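Local coordinates for putative ATPase, AAA family (Prochlorococcus marinus subsp. pastoris str. CCMP1986, PDB 3CTD), which probably acts as a DNA-dependent ATPase of the RarA/MGS1/WRNIP1 subfamily in the cellular response to stalled DNA replication, at the interface of chains A and B. Sequence-based numbering; all coordinates share one arbitrary frame. Chains: chain A/B, Putative ATPase, AAA family.

The interface of chains A and B. Residues chain A 37, 41, 56-57; chain B 145-148, 151, 173, 175.
Helices 35-47 and 51-63 of chain A lie against a loop of chain B that runs from B:Ser145 through B:Pro148 into the short 3-10 helix 149-151, and against a second loop carrying B:Tyr173 and B:Pro175. A:Trp57 is the centre of the patch. Its indole NE1 donates a hydrogen bond of 2.7 Å to the backbone carbonyl O of B:Tyr173, bent only slightly (164° at H). The carbonyl points almost straight at the nitrogen, 171° at the oxygen, and lies in the indole plane. That bond gives the indole N-H a partner across the interface and should fix how the ring is turned. The benzo rim, led by CZ2 and CH2, meets CD of B:Pro148 tip to tip, with CZ2 3.7 Å from it. Within chain A the indole is sandwiched: the phenol of A:Tyr56 presents its CD2 edge over one face, and the methyl of A:Ala41 sits against the opposite face, toward the rim.

With CG anti to the backbone N (chi1 179°), A:Tyr56 sends its ring toward chain B, where CE2 meets CD of B:Pro175 at 3.7 Å, again tip to tip. The same proline CD also touches the indole CZ2, bridging the two aromatic side chains. At the far end of the phenol, its OH accepts a hydrogen bond of 3.0 Å from the B:Ser145 hydroxyl OG, though this serine is poorly ordered.

On the helix 35-47 side, B:Val147 places CG1 3.7 Å from the A:Ala41 methyl CB and also against the backbone O of A:Asp37. B:Leu151 CB meets the same methyl beside the valine, 4.0 Å away.

The patch joins two copies of the C-terminal region within a deposited tetramer, and may contribute to oligomer assembly if that tetramer is the biological one.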
loop_
_atom_site.group_PDB
_atom_site.type_symbol
_atom_site.label_atom_id
_atom_site.label_comp_id
_atom_site.label_asym_id
_atom_site.label_seq_id
_atom_site.Cartn_x
_atom_site.Cartn_y
_atom_site.Cartn_z
ATOM N N ASP A 37 -16.233 8.191 -26.334
ATOM C CA ASP A 37 -15.398 9.282 -26.825
ATOM C C ASP A 37 -14.950 10.161 -25.682
ATOM O O ASP A 37 -13.844 10.695 -25.704
ATOM C CB ASP A 37 -16.168 10.122 -27.862
ATOM C CG ASP A 37 -16.338 9.403 -29.191
ATOM O OD1 ASP A 37 -15.602 8.438 -29.440
ATOM O OD2 ASP A 37 -17.193 9.811 -30.007
ATOM N N ALA A 41 -11.157 10.577 -24.309
ATOM C CA ALA A 41 -10.448 11.857 -24.204
ATOM C C ALA A 41 -9.792 11.979 -22.815
ATOM O O ALA A 41 -8.632 12.412 -22.684
ATOM C CB ALA A 41 -11.391 13.008 -24.471
ATOM N N TYR A 56 -11.147 18.215 -16.684
ATOM C CA TYR A 56 -12.192 18.680 -17.564
ATOM C C TYR A 56 -13.016 17.522 -18.085
ATOM O O TYR A 56 -14.242 17.529 -17.907
ATOM C CB TYR A 56 -11.624 19.522 -18.690
ATOM C CG TYR A 56 -12.661 20.001 -19.626
ATOM C CD1 TYR A 56 -13.386 21.159 -19.347
ATOM C CD2 TYR A 56 -12.903 19.303 -20.826
ATOM C CE1 TYR A 56 -14.354 21.608 -20.225
ATOM C CE2 TYR A 56 -13.877 19.699 -21.686
ATOM C CZ TYR A 56 -14.595 20.865 -21.395
ATOM O OH TYR A 56 -15.530 21.289 -22.290
ATOM N N TRP A 57 -12.380 16.517 -18.698
ATOM C CA TRP A 57 -13.165 15.340 -19.149
ATOM C C TRP A 57 -13.824 14.610 -17.979
ATOM O O TRP A 57 -14.972 14.190 -18.087
ATOM C CB TRP A 57 -12.366 14.396 -20.053
ATOM C CG TRP A 57 -11.851 15.185 -21.266
ATOM C CD1 TRP A 57 -10.551 15.481 -21.560
ATOM C CD2 TRP A 57 -12.651 15.825 -22.294
ATOM N NE1 TRP A 57 -10.487 16.238 -22.709
ATOM C CE2 TRP A 57 -11.757 16.473 -23.175
ATOM C CE3 TRP A 57 -14.027 15.927 -22.535
ATOM C CZ2 TRP A 57 -12.191 17.226 -24.286
ATOM C CZ3 TRP A 57 -14.468 16.665 -23.668
ATOM C CH2 TRP A 57 -13.549 17.316 -24.507
ATOM N N SER B 145 -19.688 21.164 -25.757
ATOM C CA SER B 145 -18.486 20.535 -25.208
ATOM C C SER B 145 -18.235 19.240 -25.974
ATOM O O SER B 145 -18.420 18.150 -25.437
ATOM C CB SER B 145 -18.706 20.235 -23.706
ATOM O OG SER B 145 -17.678 19.428 -23.135
ATOM N N LEU B 146 -17.874 19.349 -27.252
ATOM C CA LEU B 146 -17.731 18.142 -28.115
ATOM C C LEU B 146 -16.329 17.586 -28.038
ATOM O O LEU B 146 -15.396 18.308 -27.666
ATOM C CB LEU B 146 -18.045 18.443 -29.570
ATOM C CG LEU B 146 -19.547 18.563 -29.836
ATOM C CD1 LEU B 146 -19.775 18.917 -31.328
ATOM C CD2 LEU B 146 -20.326 17.280 -29.385
ATOM N N VAL B 147 -16.160 16.307 -28.345
ATOM C CA VAL B 147 -14.839 15.780 -28.137
ATOM C C VAL B 147 -14.014 16.092 -29.349
ATOM O O VAL B 147 -14.475 15.904 -30.451
ATOM C CB VAL B 147 -14.839 14.279 -27.782
ATOM C CG1 VAL B 147 -13.413 13.834 -27.502
ATOM C CG2 VAL B 147 -15.677 14.035 -26.574
ATOM N N PRO B 148 -12.796 16.607 -29.155
ATOM C CA PRO B 148 -12.019 16.792 -30.388
ATOM C C PRO B 148 -11.824 15.462 -31.126
ATOM O O PRO B 148 -11.634 14.426 -30.477
ATOM C CB PRO B 148 -10.682 17.352 -29.892
ATOM C CG PRO B 148 -11.028 18.041 -28.560
ATOM C CD PRO B 148 -12.238 17.330 -27.993
ATOM N N LEU B 151 -9.139 12.859 -30.268
ATOM C CA LEU B 151 -9.239 12.382 -28.900
ATOM C C LEU B 151 -10.378 11.402 -28.752
ATOM O O LEU B 151 -10.574 10.871 -27.672
ATOM C CB LEU B 151 -9.447 13.520 -27.904
ATOM C CG LEU B 151 -8.321 14.552 -27.814
ATOM C CD1 LEU B 151 -8.625 15.618 -26.747
ATOM C CD2 LEU B 151 -6.998 13.876 -27.596
ATOM N N TYR B 173 -5.362 18.417 -25.567
ATOM C CA TYR B 173 -6.165 17.542 -24.720
ATOM C C TYR B 173 -7.446 18.208 -24.273
ATOM O O TYR B 173 -8.443 17.554 -23.904
ATOM C CB TYR B 173 -5.332 17.011 -23.536
ATOM C CG TYR B 173 -4.213 16.076 -24.023
ATOM C CD1 TYR B 173 -4.518 14.919 -24.744
ATOM C CD2 TYR B 173 -2.873 16.350 -23.781
ATOM C CE1 TYR B 173 -3.519 14.069 -25.220
ATOM C CE2 TYR B 173 -1.867 15.515 -24.235
ATOM C CZ TYR B 173 -2.199 14.378 -24.973
ATOM O OH TYR B 173 -1.223 13.537 -25.491
ATOM N N PRO B 175 -10.513 21.088 -25.337
ATOM C CA PRO B 175 -11.003 21.749 -26.572
ATOM C C PRO B 175 -10.215 23.033 -26.872
ATOM O O PRO B 175 -9.727 23.684 -25.939
ATOM C CB PRO B 175 -12.443 22.098 -26.233
ATOM C CG PRO B 175 -12.806 21.179 -24.973
ATOM C CD PRO B 175 -11.501 21.056 -24.238
#